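Local coordinates for PROTEIN (hypothetical protein EF0366) (Enterococcus faecalis, PDB 1VPY), which is of unknown function but belongs to the DUF72 family, adopts a TIM-barrel fold and carries bound zinc ions in the crystal, at residues I14-T19 with V251-N256; L44-T49 with R72-V77; A148-N153 with V179-I184; H206-A211 with Y227-Q232. All coordinates share one frame; numbering follows the deposited sequence.

How the contacts relate
Contacts 1 and 2 are buried pairings of neighbouring parallel strands in one closed barrel. They share the junction of strands 13-18 and 44-47, where Leu18 O meets Glu46 N, and both combine backbone ladders with apolar packing. Contact 3 is also buried but belongs to the ends of strands 147-150 and 175-180, where the two segments share no backbone bond and charged side chains meet. Contact 4, only partly buried and farther from the chain centre, joins the loop after strand 201-205 to the residues leading into helix 231-245 through tyrosine rings, an arginine and a glycine. Asp180 links contacts 3 and 4 through Tyr229 and His206 N, while Asn256 of contact 1 reaches the His206 ring.

Contact 1 of 4, residues I14-T19 with V251-N256; sequences IRLGLT and VGVIFN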
loop_
_atom_site.group_PDB
_atom_site.type_symbol
_atom_site.label_atom_id
_atom_site.label_comp_id
_atom_site.label_asym_id
_atom_site.label_seq_id
_atom_site.Cartn_x
_atom_site.Cartn_y
_atom_site.Cartn_z
ATOM N N ILE A 14 -0.306 9.799 -11.720
ATOM C CA ILE A 14 -0.937 9.756 -10.390
ATOM C C ILE A 14 -2.305 9.059 -10.427
ATOM O O ILE A 14 -3.257 9.566 -11.023
ATOM C CB ILE A 14 -1.138 11.169 -9.774
ATOM C CG1 ILE A 14 0.175 11.954 -9.733
ATOM C CG2 ILE A 14 -1.753 11.063 -8.368
ATOM C CD1 ILE A 14 -0.010 13.447 -9.469
ATOM N N ARG A 15 -2.397 7.912 -9.765
ATOM C CA ARG A 15 -3.653 7.167 -9.666
ATOM C C ARG A 15 -4.233 7.249 -8.256
ATOM O O ARG A 15 -3.517 7.052 -7.266
ATOM C CB ARG A 15 -3.439 5.701 -10.029
ATOM C CG ARG A 15 -3.121 5.433 -11.480
ATOM C CD ARG A 15 -2.603 4.022 -11.602
ATOM N NE ARG A 15 -2.721 3.488 -12.955
ATOM C CZ ARG A 15 -1.727 3.460 -13.832
ATOM N NH1 ARG A 15 -0.539 3.942 -13.503
ATOM N NH2 ARG A 15 -1.920 2.950 -15.036
ATOM N N LEU A 16 -5.529 7.532 -8.174
ATOM C CA LEU A 16 -6.228 7.581 -6.893
ATOM C C LEU A 16 -7.119 6.364 -6.710
ATOM O O LEU A 16 -7.821 5.950 -7.636
ATOM C CB LEU A 16 -7.055 8.863 -6.771
ATOM C CG LEU A 16 -6.336 10.167 -7.119
ATOM C CD1 LEU A 16 -7.257 11.344 -6.917
ATOM C CD2 LEU A 16 -5.067 10.319 -6.301
ATOM N N GLY A 17 -7.093 5.800 -5.510
ATOM C CA GLY A 17 -7.861 4.599 -5.223
ATOM C C GLY A 17 -8.294 4.441 -3.785
ATOM O O GLY A 17 -7.897 5.214 -2.919
ATOM N N LEU A 18 -9.114 3.422 -3.545
ATOM C CA LEU A 18 -9.641 3.124 -2.216
ATOM C C LEU A 18 -9.369 1.679 -1.833
ATOM O O LEU A 18 -8.842 0.898 -2.622
ATOM C CB LEU A 18 -11.159 3.351 -2.163
ATOM C CG LEU A 18 -11.792 4.591 -2.778
ATOM C CD1 LEU A 18 -13.297 4.446 -2.792
ATOM C CD2 LEU A 18 -11.374 5.828 -2.017
ATOM N N THR A 19 -9.751 1.342 -0.611
ATOM C CA THR A 19 -9.789 -0.030 -0.138
ATOM C C THR A 19 -11.209 -0.577 -0.258
ATOM O O THR A 19 -11.414 -1.737 -0.636
ATOM C CB THR A 19 -9.357 -0.087 1.325
ATOM O OG1 THR A 19 -8.043 0.461 1.439
ATOM C CG2 THR A 19 -9.351 -1.516 1.826
ATOM N N VAL A 251 2.707 7.306 -9.328
ATOM C CA VAL A 251 2.287 7.576 -7.960
ATOM C C VAL A 251 0.923 6.946 -7.730
ATOM O O VAL A 251 0.002 7.101 -8.546
ATOM C CB VAL A 251 2.230 9.089 -7.654
ATOM C CG1 VAL A 251 2.028 9.330 -6.164
ATOM C CG2 VAL A 251 3.503 9.759 -8.109
ATOM N N GLY A 252 0.818 6.209 -6.627
ATOM C CA GLY A 252 -0.419 5.583 -6.223
ATOM C C GLY A 252 -0.876 6.207 -4.933
ATOM O O GLY A 252 -0.098 6.335 -3.987
ATOM N N VAL A 253 -2.138 6.608 -4.900
ATOM C CA VAL A 253 -2.730 7.167 -3.699
ATOM C C VAL A 253 -3.934 6.341 -3.245
ATOM O O VAL A 253 -4.914 6.185 -3.985
ATOM C CB VAL A 253 -3.132 8.646 -3.896
ATOM C CG1 VAL A 253 -3.739 9.204 -2.624
ATOM C CG2 VAL A 253 -1.920 9.488 -4.326
ATOM N N ILE A 254 -3.836 5.809 -2.027
ATOM C CA ILE A 254 -4.913 5.023 -1.443
ATOM C C ILE A 254 -5.497 5.733 -0.228
ATOM O O ILE A 254 -4.802 5.964 0.772
ATOM C CB ILE A 254 -4.439 3.594 -1.053
ATOM C CG1 ILE A 254 -4.019 2.786 -2.297
ATOM C CG2 ILE A 254 -5.493 2.864 -0.231
ATOM C CD1 ILE A 254 -5.018 2.751 -3.442
ATOM N N PHE A 255 -6.774 6.089 -0.331
ATOM C CA PHE A 255 -7.513 6.580 0.820
ATOM C C PHE A 255 -8.058 5.379 1.585
ATOM O O PHE A 255 -8.890 4.625 1.074
ATOM C CB PHE A 255 -8.641 7.520 0.384
ATOM C CG PHE A 255 -8.167 8.878 -0.067
ATOM C CD1 PHE A 255 -7.741 9.084 -1.378
ATOM C CD2 PHE A 255 -8.140 9.946 0.822
ATOM C CE1 PHE A 255 -7.288 10.348 -1.793
ATOM C CE2 PHE A 255 -7.707 11.211 0.420
ATOM C CZ PHE A 255 -7.276 11.413 -0.887
ATOM N N ASN A 256 -7.558 5.189 2.802
ATOM C CA ASN A 256 -7.924 4.043 3.618
ATOM C C ASN A 256 -8.575 4.505 4.930
ATOM O O ASN A 256 -8.717 3.742 5.888
ATOM C CB ASN A 256 -6.676 3.185 3.861
ATOM C CG ASN A 256 -6.972 1.904 4.619
ATOM O OD1 ASN A 256 -7.966 1.220 4.359
ATOM N ND2 ASN A 256 -6.105 1.572 5.563
#
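Ile254 leans over Gly17 where the first and last strands of the TIM barrel, 13-18 and 250-255, run parallel and close the sheet. From its CB two branches part. CG2 turns toward Thr19 and comes 3.9 Å from its OG1, while CG1 lies anti to the carbonyl carbon (chi1 -64°), and the turn at chi2 (-51°) brings CD1 to 3.7 Å from Gly17 C, over backbone that bears no side chain. Four hydrogen bonds join the strands in parallel fashion: Arg15 N to Val251 O, Val253 N to Arg15 O, Gly17 N to Val253 O and Phe255 N to Gly17 O, the last at 3.0 Å. Past the ladder, Thr19 OG1 donates to Asn256 OD1 (3.0 Å) from above the carbonyl plane, 50° out of it. On the outward face Leu16 and Val253 lie side by side, with Leu16 CD2 3.5 Å from Val253 CB, and Leu18 CD2 reaches Phe255 CB at 4.0 Å. Leu16 and Phe255 continue outward onto helix 260-273, at Met270 and Ala267, whereas Ile254 faces the barrel interior against Leu44 and Glu46 of strand 44-47; strand 201-205 flanks 250-255 on its other edge.

Contact 2 of 4, residues L44-T49 with R72-V77; sequences LVEMDT and RFVMKV
Adjacent parallel strands of the TIM barrel, 44-47 and 72-76, meet here through Val45 with Phe73 and Glu46 with Val74. Four hydrogen bonds carry the pairing: Val45 N to Arg72 O, Val74 N to Val45 O, Met47 N to Val74 O and Lys76 N to Met47 O. The second is practically straight, 2.8 Å between Val74 N and Val45 O with an angle of 179° at the hydrogen. On the face bearing Val45 and Phe73, Met47, a selenomethionine, forms a Met-aromatic contact: its SE lies at the edge of the Phe73 ring, near the ring plane and 3.9 Å from CE2. The Met47 chain, bent at its last torsion, runs beside the phenylalanine and points the same way. Val45 CG1 comes 3.8 Å from CD2 of the same ring. The opposite face, turned to the barrel interior, pairs Leu44 CD1 with Val74 CG2 at 3.9 Å. Here Glu46 extends its chain past Val74, CG lying 4.1 Å from Val74 CG1, to a salt bridge with Arg204. Lys76 lays its CD 3.5 Å from Asp48 OD1, but its amine goes on to Gln120 and to a cation-pi contact with Tyr51. Where the strands end, one water donates to both Met47 O and Lys76 O, 2.7 Å from each.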
loop_
_atom_site.group_PDB
_atom_site.type_symbol
_atom_site.label_atom_id
_atom_site.label_comp_id
_atom_site.label_asym_id
_atom_site.label_seq_id
_atom_site.Cartn_x
_atom_site.Cartn_y
_atom_site.Cartn_z
ATOM N N LEU A 44 -7.332 2.787 -9.783
ATOM C CA LEU A 44 -6.549 2.072 -8.803
ATOM C C LEU A 44 -7.431 1.607 -7.665
ATOM O O LEU A 44 -8.335 2.323 -7.241
ATOM C CB LEU A 44 -5.437 2.980 -8.279
ATOM C CG LEU A 44 -4.421 2.483 -7.253
ATOM C CD1 LEU A 44 -3.521 1.394 -7.837
ATOM C CD2 LEU A 44 -3.603 3.660 -6.772
ATOM N N VAL A 45 -7.176 0.396 -7.191
ATOM C CA VAL A 45 -7.844 -0.116 -6.012
ATOM C C VAL A 45 -6.830 -0.823 -5.123
ATOM O O VAL A 45 -5.846 -1.371 -5.611
ATOM C CB VAL A 45 -9.001 -1.070 -6.377
ATOM C CG1 VAL A 45 -8.486 -2.458 -6.704
ATOM C CG2 VAL A 45 -10.029 -1.133 -5.252
ATOM N N GLU A 46 -7.055 -0.779 -3.817
ATOM C CA GLU A 46 -6.337 -1.658 -2.917
ATOM C C GLU A 46 -7.287 -2.731 -2.441
ATOM O O GLU A 46 -8.368 -2.435 -1.937
ATOM C CB GLU A 46 -5.763 -0.917 -1.722
ATOM C CG GLU A 46 -5.010 -1.840 -0.771
ATOM C CD GLU A 46 -4.541 -1.135 0.474
ATOM O OE1 GLU A 46 -3.961 -0.041 0.361
ATOM O OE2 GLU A 46 -4.753 -1.671 1.573
HETATM N N MSE A 47 -6.880 -3.980 -2.614
HETATM C CA MSE A 47 -7.674 -5.095 -2.149
HETATM C C MSE A 47 -6.991 -5.757 -0.974
HETATM O O MSE A 47 -5.835 -6.179 -1.070
HETATM C CB MSE A 47 -7.915 -6.076 -3.278
HETATM C CG MSE A 47 -8.745 -5.471 -4.386
HETATM SE SE MSE A 47 -9.340 -6.801 -5.667
HETATM C CE MSE A 47 -10.626 -7.854 -4.528
ATOM N N ASP A 48 -7.724 -5.820 0.135
ATOM C CA ASP A 48 -7.223 -6.372 1.382
ATOM C C ASP A 48 -7.649 -7.818 1.591
ATOM O O ASP A 48 -7.179 -8.483 2.500
ATOM C CB ASP A 48 -7.700 -5.507 2.542
ATOM C CG ASP A 48 -7.017 -4.152 2.576
ATOM O OD1 ASP A 48 -6.104 -3.901 1.760
ATOM O OD2 ASP A 48 -7.395 -3.329 3.430
ATOM N N THR A 49 -8.531 -8.292 0.718
ATOM C CA THR A 49 -9.130 -9.622 0.803
ATOM C C THR A 49 -8.141 -10.774 1.057
ATOM O O THR A 49 -8.434 -11.674 1.839
ATOM C CB THR A 49 -10.013 -9.890 -0.451
ATOM O OG1 THR A 49 -10.447 -11.250 -0.471
ATOM C CG2 THR A 49 -9.250 -9.594 -1.719
ATOM N N ARG A 72 -5.026 -0.546 -12.167
ATOM C CA ARG A 72 -3.988 -1.138 -11.330
ATOM C C ARG A 72 -4.505 -1.618 -9.987
ATOM O O ARG A 72 -5.456 -1.059 -9.440
ATOM C CB ARG A 72 -2.800 -0.190 -11.156
ATOM C CG ARG A 72 -2.113 0.183 -12.473
ATOM C CD ARG A 72 -1.377 -0.985 -13.127
ATOM N NE ARG A 72 -0.802 -0.576 -14.406
ATOM C CZ ARG A 72 -1.271 -0.932 -15.598
ATOM N NH1 ARG A 72 -2.323 -1.733 -15.704
ATOM N NH2 ARG A 72 -0.678 -0.492 -16.694
ATOM N N PHE A 73 -3.860 -2.665 -9.475
ATOM C CA PHE A 73 -4.207 -3.262 -8.197
ATOM C C PHE A 73 -3.051 -3.107 -7.237
ATOM O O PHE A 73 -1.908 -3.399 -7.586
ATOM C CB PHE A 73 -4.447 -4.764 -8.352
ATOM C CG PHE A 73 -5.679 -5.124 -9.123
ATOM C CD1 PHE A 73 -5.647 -5.208 -10.512
ATOM C CD2 PHE A 73 -6.862 -5.431 -8.460
ATOM C CE1 PHE A 73 -6.781 -5.568 -11.227
ATOM C CE2 PHE A 73 -7.996 -5.796 -9.161
ATOM C CZ PHE A 73 -7.959 -5.862 -10.551
ATOM N N VAL A 74 -3.349 -2.655 -6.027
ATOM C CA VAL A 74 -2.417 -2.790 -4.925
ATOM C C VAL A 74 -2.928 -3.976 -4.128
ATOM O O VAL A 74 -4.005 -3.924 -3.528
ATOM C CB VAL A 74 -2.347 -1.539 -4.037
ATOM C CG1 VAL A 74 -1.485 -1.813 -2.802
ATOM C CG2 VAL A 74 -1.794 -0.352 -4.824
HETATM N N MSE A 75 -2.154 -5.053 -4.149
HETATM C CA MSE A 75 -2.548 -6.282 -3.516
HETATM C C MSE A 75 -1.876 -6.410 -2.157
HETATM O O MSE A 75 -0.660 -6.528 -2.071
HETATM C CB MSE A 75 -2.171 -7.452 -4.423
HETATM C CG MSE A 75 -2.853 -8.754 -4.069
HETATM SE SE MSE A 75 -4.820 -8.620 -4.164
HETATM C CE MSE A 75 -5.010 -7.723 -6.006
ATOM N N LYS A 76 -2.666 -6.374 -1.090
ATOM C CA LYS A 76 -2.115 -6.560 0.242
ATOM C C LYS A 76 -1.783 -8.038 0.455
ATOM O O LYS A 76 -2.640 -8.899 0.273
ATOM C CB LYS A 76 -3.087 -6.054 1.304
ATOM C CG LYS A 76 -2.438 -5.859 2.669
ATOM C CD LYS A 76 -3.337 -5.101 3.622
ATOM C CE LYS A 76 -2.607 -4.890 4.936
ATOM N NZ LYS A 76 -3.513 -4.496 6.028
ATOM N N VAL A 77 -0.537 -8.326 0.822
ATOM C CA VAL A 77 -0.077 -9.710 1.031
ATOM C C VAL A 77 -0.727 -10.391 2.242
ATOM O O VAL A 77 -1.218 -9.721 3.162
ATOM C CB VAL A 77 1.476 -9.799 1.162
ATOM C CG1 VAL A 77 2.153 -9.168 -0.041
ATOM C CG2 VAL A 77 1.953 -9.151 2.447
HETATM O O HOH W 1 -5.081 -8.795 -0.878
#

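Contact 3 of 4, residues A148-N153 with V179-I184; sequences AIELRN and VDEPQI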
loop_
_atom_site.group_PDB
_atom_site.type_symbol
_atom_site.label_atom_id
_atom_site.label_comp_id
_atom_site.label_asym_id
_atom_site.label_seq_id
_atom_site.Cartn_x
_atom_site.Cartn_y
_atom_site.Cartn_z
ATOM N N ALA A 148 5.632 -2.719 -2.216
ATOM C CA ALA A 148 5.448 -1.531 -1.414
ATOM C C ALA A 148 5.467 -1.956 0.046
ATOM O O ALA A 148 4.645 -2.772 0.478
ATOM C CB ALA A 148 4.146 -0.846 -1.768
ATOM N N ILE A 149 6.424 -1.420 0.796
ATOM C CA ILE A 149 6.589 -1.742 2.215
ATOM C C ILE A 149 5.959 -0.621 3.038
ATOM O O ILE A 149 6.211 0.561 2.783
ATOM C CB ILE A 149 8.105 -1.873 2.585
ATOM C CG1 ILE A 149 8.783 -3.037 1.837
ATOM C CG2 ILE A 149 8.319 -1.922 4.092
ATOM C CD1 ILE A 149 8.439 -4.433 2.332
ATOM N N GLU A 150 5.129 -0.992 4.009
ATOM C CA GLU A 150 4.600 -0.035 4.985
ATOM C C GLU A 150 4.969 -0.406 6.420
ATOM O O GLU A 150 4.879 -1.571 6.793
ATOM C CB GLU A 150 3.087 0.091 4.869
ATOM C CG GLU A 150 2.561 1.289 5.619
ATOM C CD GLU A 150 1.058 1.351 5.657
ATOM O OE1 GLU A 150 0.414 1.145 4.603
ATOM O OE2 GLU A 150 0.525 1.625 6.752
ATOM N N LEU A 151 5.357 0.598 7.211
ATOM C CA LEU A 151 5.743 0.418 8.621
ATOM C C LEU A 151 4.855 1.245 9.569
ATOM O O LEU A 151 4.366 2.313 9.185
ATOM C CB LEU A 151 7.212 0.814 8.823
ATOM C CG LEU A 151 8.255 0.430 7.763
ATOM C CD1 LEU A 151 9.445 1.361 7.815
ATOM C CD2 LEU A 151 8.698 -1.014 7.894
ATOM N N ARG A 152 4.651 0.742 10.795
ATOM C CA ARG A 152 3.886 1.452 11.846
ATOM C C ARG A 152 4.719 1.705 13.094
ATOM O O ARG A 152 4.168 1.872 14.186
ATOM C CB ARG A 152 2.628 0.681 12.279
ATOM C CG ARG A 152 1.538 0.574 11.245
ATOM C CD ARG A 152 0.145 0.720 11.851
ATOM N NE ARG A 152 -0.902 0.226 10.948
ATOM C CZ ARG A 152 -1.141 0.704 9.726
ATOM N NH1 ARG A 152 -0.407 1.693 9.235
ATOM N NH2 ARG A 152 -2.112 0.190 8.978
ATOM N N ASN A 153 6.038 1.726 12.941
ATOM C CA ASN A 153 6.940 1.942 14.073
ATOM C C ASN A 153 7.944 3.049 13.777
ATOM O O ASN A 153 8.650 3.001 12.769
ATOM C CB ASN A 153 7.657 0.639 14.432
ATOM C CG ASN A 153 8.483 0.759 15.684
ATOM O OD1 ASN A 153 9.542 1.386 15.686
ATOM N ND2 ASN A 153 8.011 0.150 16.762
ATOM N N VAL A 179 3.019 7.568 4.561
ATOM C CA VAL A 179 1.787 7.429 5.339
ATOM C C VAL A 179 1.307 8.676 6.080
ATOM O O VAL A 179 2.076 9.349 6.765
ATOM C CB VAL A 179 1.851 6.253 6.339
ATOM C CG1 VAL A 179 1.930 4.939 5.597
ATOM C CG2 VAL A 179 3.022 6.421 7.334
ATOM N N ASP A 180 0.019 8.967 5.926
ATOM C CA ASP A 180 -0.667 9.904 6.801
ATOM C C ASP A 180 -1.534 9.067 7.720
ATOM O O ASP A 180 -2.374 8.298 7.253
ATOM C CB ASP A 180 -1.522 10.892 6.011
ATOM C CG ASP A 180 -2.050 12.009 6.878
ATOM O OD1 ASP A 180 -1.224 12.753 7.460
ATOM O OD2 ASP A 180 -3.287 12.135 7.006
ATOM N N GLU A 181 -1.310 9.194 9.023
ATOM C CA GLU A 181 -1.998 8.359 9.999
ATOM C C GLU A 181 -1.989 8.992 11.401
ATOM O O GLU A 181 -1.218 9.920 11.659
ATOM C CB GLU A 181 -1.392 6.944 10.004
ATOM C CG GLU A 181 0.064 6.871 10.447
ATOM C CD GLU A 181 0.610 5.458 10.417
ATOM O OE1 GLU A 181 0.737 4.892 9.303
ATOM O OE2 GLU A 181 0.914 4.916 11.506
ATOM N N PRO A 182 -2.855 8.504 12.308
ATOM C CA PRO A 182 -2.956 9.080 13.648
ATOM C C PRO A 182 -1.616 9.135 14.381
ATOM O O PRO A 182 -0.835 8.188 14.325
ATOM C CB PRO A 182 -3.908 8.119 14.357
ATOM C CG PRO A 182 -4.720 7.558 13.278
ATOM C CD PRO A 182 -3.797 7.386 12.138
ATOM N N GLN A 183 -1.355 10.246 15.054
ATOM C CA GLN A 183 -0.103 10.402 15.772
ATOM C C GLN A 183 -0.218 9.899 17.209
ATOM O O GLN A 183 -0.771 10.585 18.070
ATOM C CB GLN A 183 0.350 11.862 15.732
ATOM C CG GLN A 183 0.751 12.328 14.343
ATOM C CD GLN A 183 1.951 11.575 13.810
ATOM O OE1 GLN A 183 3.051 11.653 14.368
ATOM N NE2 GLN A 183 1.746 10.834 12.730
ATOM N N ILE A 184 0.277 8.687 17.453
ATOM C CA ILE A 184 0.362 8.153 18.814
ATOM C C ILE A 184 1.597 8.756 19.500
ATOM O O ILE A 184 2.714 8.594 19.004
ATOM C CB ILE A 184 0.451 6.601 18.845
ATOM C CG1 ILE A 184 -0.611 5.962 17.944
ATOM C CG2 ILE A 184 0.319 6.084 20.275
ATOM C CD1 ILE A 184 -0.325 4.491 17.602
#
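The Arg152 guanidinium meets the Glu181 carboxylate obliquely, their planes 67° apart, and the salt bridge runs from Arg152 NH1 to Glu181 OE1 at 3.4 Å. The Glu150 carboxylate, itself turned 66° from that of Glu181, has Val179 CG1 over one face, 3.7 Å from both Glu150 CG and CD. Arg152 NH1 is also 2.7 Å from Glu150 OE2 in a second salt bridge, whose hydrogen bond is weak because it is strongly bent. One nitrogen thus serves two carboxylates and would offset the repulsion between Glu150 OE2 and Glu181 OE1, which stand 4.2 Å apart. Glu150 is the last residue of strand 147-150 and Val179 the last but one of strand 175-180, in a beta-alpha-beta unit with helix 162-171 between them, while Arg152 and Glu181 lie in the loops just beyond. This is the C-terminal mouth of the barrel, the end at which TIM-barrel enzymes carry their active sites, although no such role is established here. Glu150 stretches inward with CG anti to its backbone N (chi1 -166°); its OE1 forms a salt bridge with Arg204 and its OE2 accepts from His206 NE2. Glu181 OE2 has a weak hydrogen bond from Trp213. Farther along the same loop, Gln183 NE2 donates to Glu181 O at 3.3 Å, from outside the carbonyl plane.

Contact 4 of 4, residues H206-A211 with Y227-Q232; sequences HGRNAA and YHYNTQ. With ZN (zinc ion), chain B.
Chi1 puts CG of Tyr227 anti to its backbone N (-162°) and CG of Tyr229 anti to its own carbonyl carbon (-76°). The Tyr227 ring lies against the backbone of Gly207 and Arg208, and the Tyr229 ring meets Gly207. Over the face of the Tyr227 ring sits Arg208 N, 3.3 Å from CD2 and offset toward the rim. Arg208 CB makes a CH-pi contact with this ring, 4.0 Å from its centroid. Gly207 has a positive phi, which glycine adopts readily, and its CA comes 3.6 Å from Tyr227 CD2. Its backbone N donates to Tyr229 OH at 2.8 Å in a bent bond, and the same hydroxyl is hydrogen-bonded to Asp180 OD2. From CG to NE the arginine chain is extended and carries the guanidinium across Tyr229: NE lies at the ring edge, 4.0 Å from CE1, the two planes are 88° apart, and CE1 in turn lies over a face of the guanidinium. That arginine ends in a salt bridge with Asp180, so one aspartate holds both Arg208 and Tyr229. Between the tyrosines, His228 turns away and binds a zinc ion through NE2 at 2.3 Å; its ND1 is hydrogen-bonded to Asp262. Asn230 is the N-cap of helix 231-245, its OD1 accepting from Glu233 N. The contact thus folds the loop leaving strand 201-205 onto the approach to helix 231-245, where Arg208 and Tyr229 pack on Leu237, while His228 rests on helix 260-273.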
loop_
_atom_site.group_PDB
_atom_site.type_symbol
_atom_site.label_atom_id
_atom_site.label_comp_id
_atom_site.label_asym_id
_atom_site.label_seq_id
_atom_site.Cartn_x
_atom_site.Cartn_y
_atom_site.Cartn_z
ATOM N N HIS A 206 -4.615 7.150 6.150
ATOM C CA HIS A 206 -5.406 6.390 7.106
ATOM C C HIS A 206 -6.361 7.266 7.907
ATOM O O HIS A 206 -7.156 6.751 8.694
ATOM C CB HIS A 206 -4.480 5.640 8.068
ATOM C CG HIS A 206 -3.622 4.610 7.401
ATOM N ND1 HIS A 206 -4.133 3.441 6.879
ATOM C CD2 HIS A 206 -2.290 4.580 7.161
ATOM C CE1 HIS A 206 -3.152 2.731 6.351
ATOM N NE2 HIS A 206 -2.024 3.401 6.507
ATOM N N GLY A 207 -6.272 8.582 7.716
ATOM C CA GLY A 207 -6.992 9.532 8.555
ATOM C C GLY A 207 -6.249 9.786 9.853
ATOM O O GLY A 207 -5.261 9.119 10.150
ATOM N N ARG A 208 -6.728 10.734 10.645
ATOM C CA ARG A 208 -5.956 11.191 11.794
ATOM C C ARG A 208 -6.610 10.918 13.151
ATOM O O ARG A 208 -6.213 11.504 14.168
ATOM C CB ARG A 208 -5.600 12.668 11.628
ATOM C CG ARG A 208 -4.455 12.877 10.671
ATOM C CD ARG A 208 -4.436 14.271 10.110
ATOM N NE ARG A 208 -3.566 14.337 8.938
ATOM C CZ ARG A 208 -3.220 15.463 8.322
ATOM N NH1 ARG A 208 -3.662 16.637 8.759
ATOM N NH2 ARG A 208 -2.423 15.416 7.267
ATOM N N ASN A 209 -7.588 10.013 13.157
ATOM C CA ASN A 209 -8.300 9.622 14.368
ATOM C C ASN A 209 -7.528 8.541 15.139
ATOM O O ASN A 209 -7.444 7.387 14.709
ATOM C CB ASN A 209 -9.720 9.164 14.005
ATOM C CG ASN A 209 -10.640 9.041 15.213
ATOM O OD1 ASN A 209 -10.201 9.077 16.362
ATOM N ND2 ASN A 209 -11.931 8.890 14.948
ATOM N N ALA A 210 -6.968 8.936 16.280
ATOM C CA ALA A 210 -6.097 8.082 17.100
ATOM C C ALA A 210 -6.771 6.839 17.706
ATOM O O ALA A 210 -6.090 5.864 18.026
ATOM C CB ALA A 210 -5.431 8.916 18.200
ATOM N N ALA A 211 -8.095 6.875 17.857
ATOM C CA ALA A 211 -8.846 5.813 18.543
ATOM C C ALA A 211 -8.538 4.398 18.036
ATOM O O ALA A 211 -8.772 4.079 16.864
ATOM C CB ALA A 211 -10.333 6.089 18.467
ATOM N N TYR A 227 -12.586 9.042 10.143
ATOM C CA TYR A 227 -11.961 10.319 9.839
ATOM C C TYR A 227 -12.263 10.777 8.423
ATOM O O TYR A 227 -11.930 10.093 7.464
ATOM C CB TYR A 227 -10.447 10.294 10.063
ATOM C CG TYR A 227 -9.880 11.695 10.173
ATOM C CD1 TYR A 227 -10.044 12.437 11.341
ATOM C CD2 TYR A 227 -9.212 12.291 9.104
ATOM C CE1 TYR A 227 -9.541 13.728 11.445
ATOM C CE2 TYR A 227 -8.703 13.583 9.197
ATOM C CZ TYR A 227 -8.877 14.294 10.370
ATOM O OH TYR A 227 -8.389 15.572 10.485
ATOM N N HIS A 228 -12.897 11.940 8.313
ATOM C CA HIS A 228 -13.179 12.577 7.032
ATOM C C HIS A 228 -12.228 13.766 6.888
ATOM O O HIS A 228 -12.342 14.746 7.617
ATOM C CB HIS A 228 -14.652 13.024 6.977
ATOM C CG HIS A 228 -15.042 13.749 5.722
ATOM N ND1 HIS A 228 -15.800 13.163 4.729
ATOM C CD2 HIS A 228 -14.813 15.022 5.315
ATOM C CE1 HIS A 228 -16.002 14.038 3.757
ATOM N NE2 HIS A 228 -15.415 15.173 4.088
ATOM N N TYR A 229 -11.278 13.657 5.963
ATOM C CA TYR A 229 -10.327 14.732 5.680
ATOM C C TYR A 229 -11.035 15.979 5.189
ATOM O O TYR A 229 -11.979 15.896 4.401
ATOM C CB TYR A 229 -9.329 14.296 4.612
ATOM C CG TYR A 229 -8.249 13.344 5.067
ATOM C CD1 TYR A 229 -7.218 13.777 5.885
ATOM C CD2 TYR A 229 -8.239 12.015 4.640
ATOM C CE1 TYR A 229 -6.213 12.909 6.290
ATOM C CE2 TYR A 229 -7.236 11.135 5.040
ATOM C CZ TYR A 229 -6.223 11.592 5.864
ATOM O OH TYR A 229 -5.213 10.737 6.261
ATOM N N ASN A 230 -10.571 17.134 5.653
ATOM C CA ASN A 230 -11.191 18.409 5.289
ATOM C C ASN A 230 -10.490 19.039 4.098
ATOM O O ASN A 230 -9.512 18.491 3.591
ATOM C CB ASN A 230 -11.239 19.381 6.484
ATOM C CG ASN A 230 -9.857 19.734 7.029
ATOM O OD1 ASN A 230 -8.882 19.850 6.285
ATOM N ND2 ASN A 230 -9.776 19.916 8.340
ATOM N N THR A 231 -10.988 20.194 3.671
ATOM C CA THR A 231 -10.479 20.882 2.489
ATOM C C THR A 231 -8.999 21.256 2.641
ATOM O O THR A 231 -8.213 21.070 1.708
ATOM C CB THR A 231 -11.358 22.110 2.151
ATOM O OG1 THR A 231 -12.733 21.719 2.187
ATOM C CG2 THR A 231 -11.048 22.651 0.756
ATOM N N GLN A 232 -8.620 21.749 3.821
ATOM C CA GLN A 232 -7.227 22.100 4.095
ATOM C C GLN A 232 -6.303 20.883 4.112
ATOM O O GLN A 232 -5.180 20.944 3.606
ATOM C CB GLN A 232 -7.096 22.895 5.400
ATOM C CG GLN A 232 -5.696 23.463 5.656
ATOM C CD GLN A 232 -5.270 24.492 4.618
ATOM O OE1 GLN A 232 -4.437 24.217 3.752
ATOM N NE2 GLN A 232 -5.847 25.683 4.700
HETATM ZN ZN ZN B . -15.414 17.103 2.788
#